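Local coordinates for protein 4-oxalocrotonate tautomerase (Thermus thermophilus, PDB 3ABF) that belongs to the tautomerase (MIF) superfamily and assembles as a hexamer of small beta-alpha-beta subunits, at residues 4-10 / 41-47. Sequence-based numbering, arbitrary orientation.
Sequences LKVTLLE and VILYEVR. With SO4 (sulfate ion), chain G; SO4 (sulfate ion), chain I.
Leu4 to Leu9 and Val41 to Val46 run as parallel strands, their axes 4.6 Å apart at closest and 27° from parallel, joined by six backbone hydrogen bonds from Ile42 N to Leu4 O through to Glu10 N to Val46 O. Val6 N meets Ile42 O at 2.8 Å, almost straight on to the carbonyl, whereas Glu10 N reaches Val46 O well out of the carbonyl plane, where the pairing ends. Leu4, Val6, Val41 and Leu43 share one face, and branched aliphatic residues suit it because helix 14-31 packs there: Leu43 CD2 lies against Val6 CB at 3.8 Å, the two side chains pointing the same way. Farther along this face, Glu45 supplies a carboxylate whose OE1 forms a salt bridge with Lys17 and a hydrogen bond with Gln50 of a third subunit, while a water links its OE2 to Leu9 O.

On the other face, Thr7, small and beta-branched, fits beside the Tyr44 ring, its OG1 at the edge, 3.4 Å from CD1. Val46 CG1, from Tyr44's own strand, lies 3.5 Å above the ring plane, offset toward its rim, and meets Thr7 CG2 across the pair. Lys5, with CG anti to the backbone nitrogen (chi1 -173°) and a bend at chi3, is long enough to carry its cationic NZ to two sulfates, probably from the crystallisation liquor, one gripped through O1 and O3 and the other through O4. Lys5 residues of other subunits hydrogen-bond to the same ions, which probably balance the positive charge gathered there. Strand 2-9, helix 14-31 and strand 39-46 form the beta-alpha-beta unit of the tautomerase fold, whose sheet continues into neighbouring subunits through antiparallel pairing.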
ATOM      1  N   LEU A   4      -6.275   9.979  -1.051  1.00 17.22           N
ATOM      2  CA  LEU A   4      -7.041   9.144  -1.951  1.00 16.93           C
ATOM      3  C   LEU A   4      -6.053   8.564  -2.954  1.00 22.50           C
ATOM      4  O   LEU A   4      -5.443   9.309  -3.721  1.00 23.39           O
ATOM      5  CB  LEU A   4      -8.079   9.980  -2.700  1.00 22.46           C
ATOM      6  CG  LEU A   4      -8.990  10.861  -1.836  1.00 28.79           C
ATOM      7  CD1 LEU A   4      -9.904  11.680  -2.733  1.00 37.24           C
ATOM      8  CD2 LEU A   4      -9.799   9.996  -0.896  1.00 34.64           C
ATOM      9  N   LYS A   5      -5.886   7.245  -2.940  1.00 19.27           N
ATOM     10  CA  LYS A   5      -4.980   6.604  -3.883  1.00 19.07           C
ATOM     11  C   LYS A   5      -5.846   5.918  -4.912  1.00 18.79           C
ATOM     12  O   LYS A   5      -6.716   5.122  -4.566  1.00 20.56           O
ATOM     13  CB  LYS A   5      -4.070   5.566  -3.195  1.00 16.70           C
ATOM     14  CG  LYS A   5      -3.019   5.050  -4.158  1.00 21.88           C
ATOM     15  CD  LYS A   5      -1.933   4.196  -3.510  1.00 27.27           C
ATOM     16  CE  LYS A   5      -2.412   2.784  -3.281  1.00 34.12           C
ATOM     17  NZ  LYS A   5      -1.266   1.882  -2.967  1.00 41.03           N
ATOM     18  N   VAL A   6      -5.632   6.250  -6.178  1.00 16.65           N
ATOM     19  CA  VAL A   6      -6.409   5.655  -7.254  1.00 15.19           C
ATOM     20  C   VAL A   6      -5.536   4.683  -8.025  1.00 19.47           C
ATOM     21  O   VAL A   6      -4.510   5.072  -8.576  1.00 21.49           O
ATOM     22  CB  VAL A   6      -6.902   6.725  -8.256  1.00 19.58           C
ATOM     23  CG1 VAL A   6      -7.819   6.084  -9.306  1.00 15.00           C
ATOM     24  CG2 VAL A   6      -7.607   7.864  -7.505  1.00 26.40           C
ATOM     25  N   THR A   7      -5.930   3.418  -8.061  1.00 16.36           N
ATOM     26  CA  THR A   7      -5.161   2.441  -8.812  1.00 19.48           C
ATOM     27  C   THR A   7      -5.901   2.236 -10.124  1.00 15.71           C
ATOM     28  O   THR A   7      -7.079   1.888 -10.130  1.00 21.59           O
ATOM     29  CB  THR A   7      -5.033   1.121  -8.041  1.00 15.49           C
ATOM     30  OG1 THR A   7      -4.370   1.370  -6.796  1.00 19.86           O
ATOM     31  CG2 THR A   7      -4.216   0.112  -8.832  1.00 24.68           C
ATOM     32  N   LEU A   8      -5.214   2.501 -11.235  1.00 15.40           N
ATOM     33  CA  LEU A   8      -5.805   2.356 -12.563  1.00 20.28           C
ATOM     34  C   LEU A   8      -4.717   2.096 -13.593  1.00 21.16           C
ATOM     35  O   LEU A   8      -3.542   2.323 -13.326  1.00 17.96           O
ATOM     36  CB  LEU A   8      -6.568   3.628 -12.952  1.00 20.29           C
ATOM     37  CG  LEU A   8      -5.748   4.893 -13.243  1.00 21.83           C
ATOM     38  CD1 LEU A   8      -6.692   5.997 -13.676  1.00 25.11           C
ATOM     39  CD2 LEU A   8      -4.953   5.334 -12.017  1.00 31.09           C
ATOM     40  N   LEU A   9      -5.109   1.626 -14.773  1.00 24.80           N
ATOM     41  CA  LEU A   9      -4.143   1.347 -15.823  1.00 21.67           C
ATOM     42  C   LEU A   9      -3.567   2.644 -16.343  1.00 25.03           C
ATOM     43  O   LEU A   9      -4.282   3.645 -16.461  1.00 21.10           O
ATOM     44  CB  LEU A   9      -4.799   0.575 -16.970  1.00 25.41           C
ATOM     45  CG  LEU A   9      -5.153  -0.894 -16.710  1.00 24.66           C
ATOM     46  CD1 LEU A   9      -5.956  -1.433 -17.886  1.00 27.59           C
ATOM     47  CD2 LEU A   9      -3.877  -1.717 -16.516  1.00 22.85           C
ATOM     48  N   GLU A  10      -2.274   2.614 -16.664  1.00 19.71           N
ATOM     49  CA  GLU A  10      -1.571   3.772 -17.179  1.00 20.41           C
ATOM     50  C   GLU A  10      -2.119   4.143 -18.559  1.00 24.00           C
ATOM     51  O   GLU A  10      -2.624   3.283 -19.276  1.00 26.90           O
ATOM     52  CB  GLU A  10      -0.072   3.459 -17.276  1.00 25.71           C
ATOM     53  CG  GLU A  10       0.802   4.665 -17.575  1.00 27.55           C
ATOM     54  CD  GLU A  10       2.283   4.414 -17.286  1.00 30.44           C
ATOM     55  OE1 GLU A  10       3.084   5.347 -17.483  1.00 25.74           O
ATOM     56  OE2 GLU A  10       2.649   3.294 -16.861  1.00 30.21           O
ATOM     57  N   VAL A  41      -4.274  13.464  -3.599  1.00 17.40           N
ATOM     58  CA  VAL A  41      -4.651  12.390  -4.495  1.00 17.44           C
ATOM     59  C   VAL A  41      -3.392  11.852  -5.149  1.00 22.43           C
ATOM     60  O   VAL A  41      -2.534  12.610  -5.609  1.00 21.01           O
ATOM     61  CB  VAL A  41      -5.629  12.853  -5.587  1.00 26.00           C
ATOM     62  CG1 VAL A  41      -5.987  11.671  -6.484  1.00 25.80           C
ATOM     63  CG2 VAL A  41      -6.903  13.407  -4.941  1.00 23.26           C
ATOM     64  N   ILE A  42      -3.273  10.534  -5.162  1.00 17.37           N
ATOM     65  CA  ILE A  42      -2.126   9.897  -5.782  1.00 20.38           C
ATOM     66  C   ILE A  42      -2.670   8.959  -6.838  1.00 21.64           C
ATOM     67  O   ILE A  42      -3.584   8.160  -6.569  1.00 17.82           O
ATOM     68  CB  ILE A  42      -1.308   9.073  -4.760  1.00 20.68           C
ATOM     69  CG1 ILE A  42      -0.682  10.001  -3.719  1.00 24.49           C
ATOM     70  CG2 ILE A  42      -0.222   8.273  -5.495  1.00 21.65           C
ATOM     71  CD1 ILE A  42       0.044   9.263  -2.588  1.00 28.70           C
ATOM     72  N   LEU A  43      -2.120   9.060  -8.041  1.00 12.31           N
ATOM     73  CA  LEU A  43      -2.542   8.191  -9.111  1.00 19.36           C
ATOM     74  C   LEU A  43      -1.482   7.114  -9.233  1.00 24.08           C
ATOM     75  O   LEU A  43      -0.338   7.380  -9.620  1.00 19.45           O
ATOM     76  CB  LEU A  43      -2.686   8.968 -10.431  1.00 16.57           C
ATOM     77  CG  LEU A  43      -3.681  10.140 -10.396  1.00 25.63           C
ATOM     78  CD1 LEU A  43      -3.829  10.747 -11.784  1.00 25.90           C
ATOM     79  CD2 LEU A  43      -5.037   9.644  -9.920  1.00 24.06           C
ATOM     80  N   TYR A  44      -1.857   5.908  -8.841  1.00 19.46           N
ATOM     81  CA  TYR A  44      -0.966   4.758  -8.921  1.00 15.72           C
ATOM     82  C   TYR A  44      -1.328   4.080 -10.236  1.00 17.46           C
ATOM     83  O   TYR A  44      -2.255   3.290 -10.290  1.00 18.29           O
ATOM     84  CB  TYR A  44      -1.234   3.809  -7.760  1.00 16.72           C
ATOM     85  CG  TYR A  44      -0.477   2.502  -7.841  1.00 22.61           C
ATOM     86  CD1 TYR A  44      -0.991   1.346  -7.250  1.00 24.46           C
ATOM     87  CD2 TYR A  44       0.728   2.406  -8.532  1.00 27.24           C
ATOM     88  CE1 TYR A  44      -0.331   0.131  -7.351  1.00 34.62           C
ATOM     89  CE2 TYR A  44       1.399   1.176  -8.643  1.00 32.71           C
ATOM     90  CZ  TYR A  44       0.860   0.051  -8.049  1.00 34.11           C
ATOM     91  OH  TYR A  44       1.494  -1.172  -8.153  1.00 38.07           O
ATOM     92  N   GLU A  45      -0.596   4.414 -11.294  1.00 16.23           N
ATOM     93  CA  GLU A  45      -0.861   3.863 -12.612  1.00 16.68           C
ATOM     94  C   GLU A  45      -0.073   2.579 -12.812  1.00 19.61           C
ATOM     95  O   GLU A  45       1.165   2.557 -12.694  1.00 18.99           O
ATOM     96  CB  GLU A  45      -0.486   4.892 -13.687  1.00 20.44           C
ATOM     97  CG  GLU A  45      -1.322   6.167 -13.630  1.00 18.57           C
ATOM     98  CD  GLU A  45      -0.884   7.197 -14.656  1.00 27.89           C
ATOM     99  OE1 GLU A  45       0.048   7.984 -14.375  1.00 25.07           O
ATOM    100  OE2 GLU A  45      -1.463   7.203 -15.759  1.00 32.28           O
ATOM    101  N   VAL A  46      -0.788   1.510 -13.121  1.00 15.53           N
ATOM    102  CA  VAL A  46      -0.132   0.227 -13.304  1.00 24.06           C
ATOM    103  C   VAL A  46      -0.105  -0.161 -14.770  1.00 22.94           C
ATOM    104  O   VAL A  46      -1.012   0.164 -15.537  1.00 22.37           O
ATOM    105  CB  VAL A  46      -0.815  -0.869 -12.469  1.00 23.03           C
ATOM    106  CG1 VAL A  46      -0.939  -0.400 -11.023  1.00 26.49           C
ATOM    107  CG2 VAL A  46      -2.171  -1.193 -13.030  1.00 30.80           C
ATOM    108  N   ARG A  47       0.960  -0.844 -15.160  1.00 20.05           N
ATOM    109  CA  ARG A  47       1.099  -1.255 -16.538  1.00 17.55           C
ATOM    110  C   ARG A  47       0.297  -2.515 -16.786  1.00 16.27           C
ATOM    111  O   ARG A  47      -0.038  -3.238 -15.861  1.00 14.23           O
ATOM    112  CB  ARG A  47       2.580  -1.438 -16.876  1.00 20.98           C
ATOM    113  CG  ARG A  47       3.362  -0.124 -16.680  1.00 25.97           C
ATOM    114  CD  ARG A  47       4.616  -0.091 -17.524  1.00 28.12           C
ATOM    115  NE  ARG A  47       5.633  -1.013 -17.026  1.00 39.17           N
ATOM    116  CZ  ARG A  47       6.427  -0.757 -15.992  1.00 42.36           C
ATOM    117  NH1 ARG A  47       7.325  -1.657 -15.609  1.00 29.91           N
ATOM    118  NH2 ARG A  47       6.324   0.403 -15.343  1.00 35.45           N
TER
HETATM  119  S   SO4 G  71      -2.571  -1.202  -1.780  1.00 46.57           S
HETATM  120  O1  SO4 G  71      -1.266  -0.923  -2.402  1.00 55.02           O
HETATM  121  O2  SO4 G  71      -2.390  -1.889  -0.490  1.00 54.03           O
HETATM  122  O3  SO4 G  71      -3.274   0.073  -1.562  1.00 54.60           O
HETATM  123  O4  SO4 G  71      -3.368  -2.048  -2.684  1.00 58.31           O
HETATM  124  S   SO4 I  72       0.044   3.229   0.356  1.00 43.13           S
HETATM  125  O1  SO4 I  72       1.133   3.996   0.962  1.00 45.50           O
HETATM  126  O2  SO4 I  72       0.055   1.861   0.891  1.00 53.32           O
HETATM  127  O3  SO4 I  72      -1.248   3.854   0.667  1.00 50.39           O
HETATM  128  O4  SO4 I  72       0.240   3.203  -1.105  1.00 54.77           O
HETATM  129  O   HOH W   1      -3.890   6.295 -16.426  1.00 26.10           O